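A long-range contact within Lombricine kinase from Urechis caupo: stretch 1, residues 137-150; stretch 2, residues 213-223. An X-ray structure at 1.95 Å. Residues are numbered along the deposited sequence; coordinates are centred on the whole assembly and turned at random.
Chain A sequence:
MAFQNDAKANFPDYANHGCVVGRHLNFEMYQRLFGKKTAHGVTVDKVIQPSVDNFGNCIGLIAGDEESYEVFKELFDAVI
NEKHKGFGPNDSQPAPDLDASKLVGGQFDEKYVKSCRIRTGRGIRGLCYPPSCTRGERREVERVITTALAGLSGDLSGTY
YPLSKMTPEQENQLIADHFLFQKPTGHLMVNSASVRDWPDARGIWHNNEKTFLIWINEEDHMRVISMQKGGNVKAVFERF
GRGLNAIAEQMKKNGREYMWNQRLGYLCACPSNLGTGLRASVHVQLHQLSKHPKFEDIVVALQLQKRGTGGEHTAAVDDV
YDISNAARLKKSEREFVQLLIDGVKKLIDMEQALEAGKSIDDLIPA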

ATOM      1  N   GLU A 137      15.814   6.746   9.576  1.00 28.11           N
ATOM      2  CA  GLU A 137      15.964   5.642  10.501  1.00 27.96           C
ATOM      3  C   GLU A 137      16.436   4.413   9.743  1.00 28.69           C
ATOM      4  O   GLU A 137      17.340   3.708  10.182  1.00 17.35           O
ATOM      5  CB  GLU A 137      14.630   5.334  11.175  1.00 16.85           C
ATOM      6  CG  GLU A 137      14.310   6.194  12.377  1.00 41.13           C
ATOM      7  CD  GLU A 137      13.027   5.758  13.058  1.00 21.79           C
ATOM      8  OE1 GLU A 137      11.952   5.889  12.439  1.00 26.34           O
ATOM      9  OE2 GLU A 137      13.095   5.285  14.209  1.00 16.33           O
ATOM     10  N   ARG A 138      15.823   4.176   8.591  1.00 16.05           N
ATOM     11  CA  ARG A 138      16.057   2.966   7.817  1.00 16.05           C
ATOM     12  C   ARG A 138      17.473   2.943   7.288  1.00 21.87           C
ATOM     13  O   ARG A 138      18.110   1.892   7.233  1.00 16.59           O
ATOM     14  CB  ARG A 138      15.076   2.899   6.646  1.00 16.35           C
ATOM     15  CG  ARG A 138      14.920   1.518   6.038  1.00 17.14           C
ATOM     16  CD  ARG A 138      14.074   1.566   4.775  1.00 22.81           C
ATOM     17  NE  ARG A 138      12.660   1.786   5.071  1.00 20.08           N
ATOM     18  CZ  ARG A 138      11.980   2.895   4.787  1.00 13.07           C
ATOM     19  NH1 ARG A 138      12.561   3.917   4.175  1.00 14.96           N
ATOM     20  NH2 ARG A 138      10.702   2.974   5.109  1.00 14.61           N
ATOM     21  N   ARG A 139      17.952   4.110   6.876  1.00 28.91           N
ATOM     22  CA  ARG A 139      19.317   4.245   6.404  1.00 23.22           C
ATOM     23  C   ARG A 139      20.283   3.988   7.545  1.00 18.28           C
ATOM     24  O   ARG A 139      21.374   3.495   7.317  1.00 24.38           O
ATOM     25  CB  ARG A 139      19.559   5.644   5.829  1.00 29.06           C
ATOM     26  CG  ARG A 139      18.994   5.846   4.437  1.00 21.61           C
ATOM     27  CD  ARG A 139      18.692   7.310   4.201  1.00 30.67           C
ATOM     28  NE  ARG A 139      18.049   7.545   2.914  1.00 27.03           N
ATOM     29  CZ  ARG A 139      17.717   8.749   2.463  1.00 36.71           C
ATOM     30  NH1 ARG A 139      17.970   9.829   3.200  1.00 26.57           N
ATOM     31  NH2 ARG A 139      17.136   8.869   1.276  1.00 19.53           N
ATOM     32  N   GLU A 140      19.877   4.341   8.763  1.00 28.48           N
ATOM     33  CA  GLU A 140      20.681   4.098   9.957  1.00 27.28           C
ATOM     34  C   GLU A 140      20.734   2.607  10.288  1.00 26.90           C
ATOM     35  O   GLU A 140      21.767   2.103  10.703  1.00 27.42           O
ATOM     36  CB  GLU A 140      20.136   4.888  11.149  1.00 41.16           C
ATOM     37  CG  GLU A 140      20.858   4.626  12.470  1.00 38.31           C
ATOM     38  CD  GLU A 140      22.311   5.070  12.453  1.00 36.52           C
ATOM     39  OE1 GLU A 140      22.741   5.657  11.443  1.00 30.09           O
ATOM     40  OE2 GLU A 140      23.024   4.827  13.450  1.00 49.45           O
ATOM     41  N   VAL A 141      19.622   1.899  10.113  1.00 17.56           N
ATOM     42  CA  VAL A 141      19.659   0.444  10.210  1.00 17.10           C
ATOM     43  C   VAL A 141      20.651  -0.112   9.189  1.00 17.55           C
ATOM     44  O   VAL A 141      21.575  -0.846   9.540  1.00 19.09           O
ATOM     45  CB  VAL A 141      18.288  -0.211   9.951  1.00 16.06           C
ATOM     46  CG1 VAL A 141      18.444  -1.709   9.942  1.00 15.69           C
ATOM     47  CG2 VAL A 141      17.282   0.201  11.002  1.00 15.85           C
ATOM     48  N   GLU A 142      20.466   0.249   7.922  1.00 17.64           N
ATOM     49  CA  GLU A 142      21.350  -0.227   6.867  1.00 18.00           C
ATOM     50  C   GLU A 142      22.808   0.105   7.175  1.00 34.72           C
ATOM     51  O   GLU A 142      23.696  -0.701   6.919  1.00 32.57           O
ATOM     52  CB  GLU A 142      20.979   0.375   5.514  1.00 17.32           C
ATOM     53  CG  GLU A 142      21.902  -0.074   4.374  1.00 17.76           C
ATOM     54  CD  GLU A 142      21.673   0.699   3.094  1.00 23.42           C
ATOM     55  OE1 GLU A 142      21.448   1.924   3.167  1.00 20.04           O
ATOM     56  OE2 GLU A 142      21.714   0.086   2.009  1.00 32.42           O
ATOM     57  N   ARG A 143      23.061   1.290   7.717  1.00 19.63           N
ATOM     58  CA  ARG A 143      24.432   1.708   7.956  1.00 20.47           C
ATOM     59  C   ARG A 143      25.025   0.870   9.067  1.00 24.14           C
ATOM     60  O   ARG A 143      26.128   0.350   8.945  1.00 34.93           O
ATOM     61  CB  ARG A 143      24.512   3.178   8.341  1.00 21.55           C
ATOM     62  CG  ARG A 143      25.942   3.627   8.589  1.00 26.51           C
ATOM     63  CD  ARG A 143      26.040   5.106   8.916  1.00 35.86           C
ATOM     64  NE  ARG A 143      25.619   5.395  10.283  1.00 54.39           N
ATOM     65  CZ  ARG A 143      26.303   5.048  11.371  1.00 67.62           C
ATOM     66  NH1 ARG A 143      27.447   4.380  11.264  1.00 58.78           N
ATOM     67  NH2 ARG A 143      25.837   5.360  12.572  1.00 78.58           N
ATOM     68  N   VAL A 144      24.281   0.746  10.156  1.00 29.38           N
ATOM     69  CA  VAL A 144      24.736   0.009  11.320  1.00 32.97           C
ATOM     70  C   VAL A 144      25.078  -1.430  10.944  1.00 36.36           C
ATOM     71  O   VAL A 144      26.172  -1.910  11.223  1.00 25.62           O
ATOM     72  CB  VAL A 144      23.663   0.036  12.427  1.00 35.70           C
ATOM     73  CG1 VAL A 144      23.994  -0.939  13.537  1.00 26.31           C
ATOM     74  CG2 VAL A 144      23.519   1.451  12.981  1.00 28.94           C
ATOM     75  N   ILE A 145      24.143  -2.114  10.298  1.00 25.97           N
ATOM     76  CA  ILE A 145      24.344  -3.509   9.931  1.00 24.94           C
ATOM     77  C   ILE A 145      25.483  -3.658   8.918  1.00 25.23           C
ATOM     78  O   ILE A 145      26.322  -4.541   9.037  1.00 30.77           O
ATOM     79  CB  ILE A 145      23.043  -4.110   9.363  1.00 22.51           C
ATOM     80  CG1 ILE A 145      21.939  -4.037  10.421  1.00 20.41           C
ATOM     81  CG2 ILE A 145      23.262  -5.535   8.929  1.00 17.16           C
ATOM     82  CD1 ILE A 145      20.567  -4.427   9.915  1.00 29.89           C
ATOM     83  N   THR A 146      25.518  -2.777   7.930  1.00 27.51           N
ATOM     84  CA  THR A 146      26.489  -2.888   6.843  1.00 21.42           C
ATOM     85  C   THR A 146      27.934  -2.606   7.291  1.00 26.69           C
ATOM     86  O   THR A 146      28.859  -3.298   6.869  1.00 27.98           O
ATOM     87  CB  THR A 146      26.117  -1.952   5.668  1.00 51.20           C
ATOM     88  OG1 THR A 146      26.888  -2.292   4.509  1.00 57.31           O
ATOM     89  CG2 THR A 146      26.370  -0.505   6.034  1.00 38.26           C
ATOM     90  N   THR A 147      28.136  -1.608   8.147  1.00 28.96           N
ATOM     91  CA  THR A 147      29.492  -1.308   8.611  1.00 38.45           C
ATOM     92  C   THR A 147      29.929  -2.332   9.659  1.00 43.63           C
ATOM     93  O   THR A 147      31.105  -2.678   9.751  1.00 45.21           O
ATOM     94  CB  THR A 147      29.640   0.134   9.155  1.00 46.24           C
ATOM     95  OG1 THR A 147      30.985   0.336   9.604  1.00 64.09           O
ATOM     96  CG2 THR A 147      28.689   0.396  10.302  1.00 32.85           C
ATOM     97  N   ALA A 148      28.974  -2.833  10.433  1.00 33.92           N
ATOM     98  CA  ALA A 148      29.251  -3.913  11.369  1.00 34.00           C
ATOM     99  C   ALA A 148      29.664  -5.163  10.596  1.00 42.63           C
ATOM    100  O   ALA A 148      30.516  -5.936  11.041  1.00 41.32           O
ATOM    101  CB  ALA A 148      28.035  -4.197  12.215  1.00 28.32           C
ATOM    102  N   LEU A 149      29.057  -5.344   9.430  1.00 26.23           N
ATOM    103  CA  LEU A 149      29.349  -6.485   8.573  1.00 27.99           C
ATOM    104  C   LEU A 149      30.742  -6.367   7.991  1.00 38.85           C
ATOM    105  O   LEU A 149      31.416  -7.367   7.767  1.00 41.69           O
ATOM    106  CB  LEU A 149      28.343  -6.556   7.429  1.00 20.49           C
ATOM    107  CG  LEU A 149      26.981  -7.185   7.731  1.00 19.19           C
ATOM    108  CD1 LEU A 149      26.063  -6.967   6.548  1.00 23.75           C
ATOM    109  CD2 LEU A 149      27.119  -8.673   8.055  1.00 23.90           C
ATOM    110  N   ALA A 150      31.164  -5.135   7.740  1.00 43.59           N
ATOM    111  CA  ALA A 150      32.452  -4.879   7.117  1.00 32.97           C
ATOM    112  C   ALA A 150      33.600  -5.275   8.035  1.00 36.09           C
ATOM    113  O   ALA A 150      34.746  -5.343   7.601  1.00 36.11           O
ATOM    114  CB  ALA A 150      32.563  -3.411   6.732  1.00 41.92           C
ATOM    115  N   LEU A 213      23.943 -15.330   4.579  1.00 19.64           N
ATOM    116  CA  LEU A 213      23.230 -14.357   3.766  1.00 20.14           C
ATOM    117  C   LEU A 213      22.509 -13.367   4.669  1.00 23.44           C
ATOM    118  O   LEU A 213      21.906 -13.740   5.658  1.00 17.77           O
ATOM    119  CB  LEU A 213      22.232 -15.072   2.860  1.00 19.45           C
ATOM    120  CG  LEU A 213      21.159 -14.205   2.197  1.00 17.19           C
ATOM    121  CD1 LEU A 213      21.761 -13.304   1.115  1.00 14.53           C
ATOM    122  CD2 LEU A 213      20.078 -15.116   1.624  1.00 24.60           C
ATOM    123  N   ILE A 214      22.572 -12.097   4.312  1.00 15.30           N
ATOM    124  CA  ILE A 214      22.023 -11.043   5.139  1.00 15.17           C
ATOM    125  C   ILE A 214      21.120 -10.189   4.267  1.00 14.51           C
ATOM    126  O   ILE A 214      21.557  -9.685   3.242  1.00 29.79           O
ATOM    127  CB  ILE A 214      23.156 -10.173   5.721  1.00 21.11           C
ATOM    128  CG1 ILE A 214      24.056 -11.009   6.640  1.00 31.65           C
ATOM    129  CG2 ILE A 214      22.606  -8.947   6.443  1.00 31.43           C
ATOM    130  CD1 ILE A 214      23.382 -11.500   7.903  1.00 32.24           C
ATOM    131  N   TRP A 215      19.853 -10.063   4.640  1.00 14.53           N
ATOM    132  CA  TRP A 215      18.958  -9.103   3.986  1.00 13.69           C
ATOM    133  C   TRP A 215      18.710  -7.948   4.929  1.00 13.80           C
ATOM    134  O   TRP A 215      18.341  -8.149   6.082  1.00 13.80           O
ATOM    135  CB  TRP A 215      17.603  -9.699   3.654  1.00 12.97           C
ATOM    136  CG  TRP A 215      17.581 -10.693   2.567  1.00 13.90           C
ATOM    137  CD1 TRP A 215      18.587 -11.004   1.714  1.00 14.27           C
ATOM    138  CD2 TRP A 215      16.460 -11.489   2.186  1.00 12.58           C
ATOM    139  NE1 TRP A 215      18.167 -11.967   0.826  1.00 14.23           N
ATOM    140  CE2 TRP A 215      16.861 -12.277   1.095  1.00 13.33           C
ATOM    141  CE3 TRP A 215      15.148 -11.607   2.661  1.00 12.65           C
ATOM    142  CZ2 TRP A 215      15.997 -13.186   0.472  1.00 12.94           C
ATOM    143  CZ3 TRP A 215      14.294 -12.515   2.042  1.00 17.15           C
ATOM    144  CH2 TRP A 215      14.724 -13.286   0.958  1.00 11.69           C
ATOM    145  N   ILE A 216      18.881  -6.740   4.432  1.00 14.52           N
ATOM    146  CA  ILE A 216      18.621  -5.559   5.229  1.00 17.86           C
ATOM    147  C   ILE A 216      17.341  -4.880   4.759  1.00 20.03           C
ATOM    148  O   ILE A 216      17.156  -4.611   3.572  1.00 20.00           O
ATOM    149  CB  ILE A 216      19.807  -4.578   5.175  1.00 15.17           C
ATOM    150  CG1 ILE A 216      21.063  -5.250   5.732  1.00 23.50           C
ATOM    151  CG2 ILE A 216      19.495  -3.304   5.961  1.00 20.14           C
ATOM    152  CD1 ILE A 216      22.277  -4.369   5.737  1.00 25.59           C
ATOM    153  N   ASN A 217      16.444  -4.645   5.708  1.00 16.48           N
ATOM    154  CA  ASN A 217      15.294  -3.786   5.505  1.00 13.71           C
ATOM    155  C   ASN A 217      14.309  -4.342   4.481  1.00 13.02           C
ATOM    156  O   ASN A 217      13.617  -3.591   3.804  1.00 18.38           O
ATOM    157  CB  ASN A 217      15.753  -2.357   5.170  1.00 13.64           C
ATOM    158  CG  ASN A 217      16.255  -1.609   6.407  1.00 19.70           C
ATOM    159  OD1 ASN A 217      15.744  -1.805   7.507  1.00 23.25           O
ATOM    160  ND2 ASN A 217      17.259  -0.766   6.234  1.00 14.92           N
ATOM    161  N   GLU A 218      14.245  -5.664   4.381  1.00 29.40           N
ATOM    162  CA  GLU A 218      13.113  -6.306   3.728  1.00 24.81           C
ATOM    163  C   GLU A 218      11.958  -6.309   4.731  1.00 17.29           C
ATOM    164  O   GLU A 218      11.274  -5.300   4.899  1.00 25.59           O
ATOM    165  CB  GLU A 218      13.458  -7.725   3.276  1.00 12.10           C
ATOM    166  CG  GLU A 218      12.420  -8.329   2.351  1.00 16.23           C
ATOM    167  CD  GLU A 218      11.946  -9.695   2.797  1.00 20.76           C
ATOM    168  OE1 GLU A 218      12.279 -10.113   3.930  1.00 17.89           O
ATOM    169  OE2 GLU A 218      11.222 -10.341   2.016  1.00 23.43           O
ATOM    170  N   GLU A 219      11.761  -7.427   5.421  1.00 15.07           N
ATOM    171  CA  GLU A 219      10.686  -7.555   6.406  1.00 22.32           C
ATOM    172  C   GLU A 219      11.169  -7.150   7.793  1.00 15.81           C
ATOM    173  O   GLU A 219      10.455  -6.496   8.550  1.00 17.36           O
ATOM    174  CB  GLU A 219      10.167  -8.993   6.429  1.00 22.76           C
ATOM    175  CG  GLU A 219       9.101  -9.260   7.474  1.00 25.56           C
ATOM    176  CD  GLU A 219       8.416 -10.606   7.276  1.00 35.36           C
ATOM    177  OE1 GLU A 219       7.710 -11.052   8.205  1.00 41.21           O
ATOM    178  OE2 GLU A 219       8.585 -11.219   6.195  1.00 28.05           O
ATOM    179  N   ASP A 220      12.391  -7.553   8.111  1.00 11.51           N
ATOM    180  CA  ASP A 220      13.032  -7.213   9.372  1.00 16.50           C
ATOM    181  C   ASP A 220      14.182  -6.269   9.055  1.00 16.47           C
ATOM    182  O   ASP A 220      14.543  -6.100   7.894  1.00 18.19           O
ATOM    183  CB  ASP A 220      13.557  -8.475  10.062  1.00 26.19           C
ATOM    184  CG  ASP A 220      12.449  -9.476  10.372  1.00 38.38           C
ATOM    185  OD1 ASP A 220      11.526  -9.131  11.139  1.00 34.98           O
ATOM    186  OD2 ASP A 220      12.503 -10.610   9.853  1.00 29.38           O
ATOM    187  N   HIS A 221      14.757  -5.638  10.069  1.00 16.82           N
ATOM    188  CA  HIS A 221      15.934  -4.829   9.819  1.00 14.02           C
ATOM    189  C   HIS A 221      16.986  -5.743   9.219  1.00 14.29           C
ATOM    190  O   HIS A 221      17.529  -5.473   8.150  1.00 17.00           O
ATOM    191  CB  HIS A 221      16.469  -4.176  11.098  1.00 14.22           C
ATOM    192  CG  HIS A 221      15.626  -3.050  11.604  1.00 21.93           C
ATOM    193  ND1 HIS A 221      15.564  -2.713  12.939  1.00 29.82           N
ATOM    194  CD2 HIS A 221      14.804  -2.190  10.961  1.00 18.87           C
ATOM    195  CE1 HIS A 221      14.741  -1.691  13.094  1.00 39.45           C
ATOM    196  NE2 HIS A 221      14.267  -1.354  11.909  1.00 33.37           N
ATOM    197  N   MET A 222      17.250  -6.844   9.906  1.00 14.29           N
ATOM    198  CA  MET A 222      18.265  -7.787   9.481  1.00 13.93           C
ATOM    199  C   MET A 222      17.724  -9.205   9.498  1.00 16.18           C
ATOM    200  O   MET A 222      17.365  -9.724  10.545  1.00 13.95           O
ATOM    201  CB  MET A 222      19.475  -7.711  10.404  1.00 14.89           C
ATOM    202  CG  MET A 222      20.649  -8.535   9.935  1.00 28.04           C
ATOM    203  SD  MET A 222      22.097  -8.263  10.961  1.00 24.16           S
ATOM    204  CE  MET A 222      21.531  -8.987  12.503  1.00 15.66           C
ATOM    205  N   ARG A 223      17.679  -9.821   8.328  1.00 13.06           N
ATOM    206  CA  ARG A 223      17.280 -11.212   8.199  1.00 14.48           C
ATOM    207  C   ARG A 223      18.539 -12.009   7.957  1.00 14.99           C
ATOM    208  O   ARG A 223      19.198 -11.839   6.937  1.00 18.70           O
ATOM    209  CB  ARG A 223      16.313 -11.386   7.035  1.00 12.14           C
ATOM    210  CG  ARG A 223      16.254 -12.808   6.474  1.00 29.02           C
ATOM    211  CD  ARG A 223      15.288 -13.694   7.238  1.00 41.81           C
ATOM    212  NE  ARG A 223      13.990 -13.779   6.573  1.00 44.54           N
ATOM    213  CZ  ARG A 223      12.970 -12.953   6.790  1.00 40.28           C
ATOM    214  NH1 ARG A 223      13.080 -11.962   7.662  1.00 51.43           N
ATOM    215  NH2 ARG A 223      11.834 -13.122   6.129  1.00 42.93           N
TER
HETATM  216  O   HOH W   1      12.419  -0.946   5.503  1.00 14.31           O

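The most unusual feature of this contact is a side-chain amide that reaches from a hairpin turn to the backbone of a helix. Asn-217 ND2 donates to Arg-138 O at 3.0 Å, with an N-H...acceptor angle of 130°, and this is the sole direct hydrogen bond between the two stretches. The acceptor is already engaged within the helix, because Glu-142 N donates to Arg-138 O, also at 3.0 Å. One carbonyl therefore serves two donors, and the amide joins the helix without displacing its regular i to i+4 bond.

Asn-217 makes this reach from a left-handed backbone conformation. Its phi/psi of 66/30° lies in that region, where asparagine is tolerated better than most residues, and its CA-to-CB bond points toward the helix. Its backbone stays tied into the hairpin, with Asn-217 N donating to His-221 O at 2.8 Å. A water adds a second, looser link between the same two residues: Arg-138 NE donates to water 1 at 2.8 Å, and the water in turn donates to Asn-217 O at 3.4 Å, a weak bond.

Beside this polar anchor, Val-141 packs against His-221 through both methyls. Val-141 CG2 sits 3.5 Å from the centroid of the His-221 ring, and only 13° off the ring normal, so the methyl lies over the ring face in a CH-pi contact. Val-141 CG1 meets His-221 CB at 3.4 Å and approaches Asn-217 OD1 to 3.6 Å. The ring can offer its face here while its two nitrogens, ND1 and NE2, are hydrogen-bonded elsewhere in the structure.

The apolar centre is formed by Ile-145 and Ile-216, which have the largest covered areas of their respective stretches, 75 and 73 Å². Both point toward the opposing stretch and share the same rotamer, m at chi1 and t at chi2. Ile-145 CG2 meets Ile-216 CD1 at 3.5 Å, whereas Ile-145 CD1 reaches the other strand of the hairpin, 3.5 Å from Met-222 CB. The two ends of one side chain thus touch both strands, which are themselves joined by paired backbone bonds between Trp-215 and Arg-223: Trp-215 N to Arg-223 O at 3.0 Å and Arg-223 N to Trp-215 O at 2.9 Å. Ile-216 also covers helix backbone, with its CG2 3.7 Å from Glu-142 CA.

One helical turn beyond Ile-145, Leu-149 CD1 lies 4.0 Å from Ile-214 CG2, a looser contact that extends the apolar patch. The spacing of Val-141, Ile-145 and Leu-149 at intervals of four residues keeps all three CA-to-CB bonds directed toward the hairpin. On the strand, Ile-214 and Ile-216 point toward the helix and the intervening Trp-215 points away, as alternation requires. The helix and strand 213-216 run nearly antiparallel, at 161°, with axes 9.7 Å apart at closest approach. In all, 480 Å² is buried, summed over both sides.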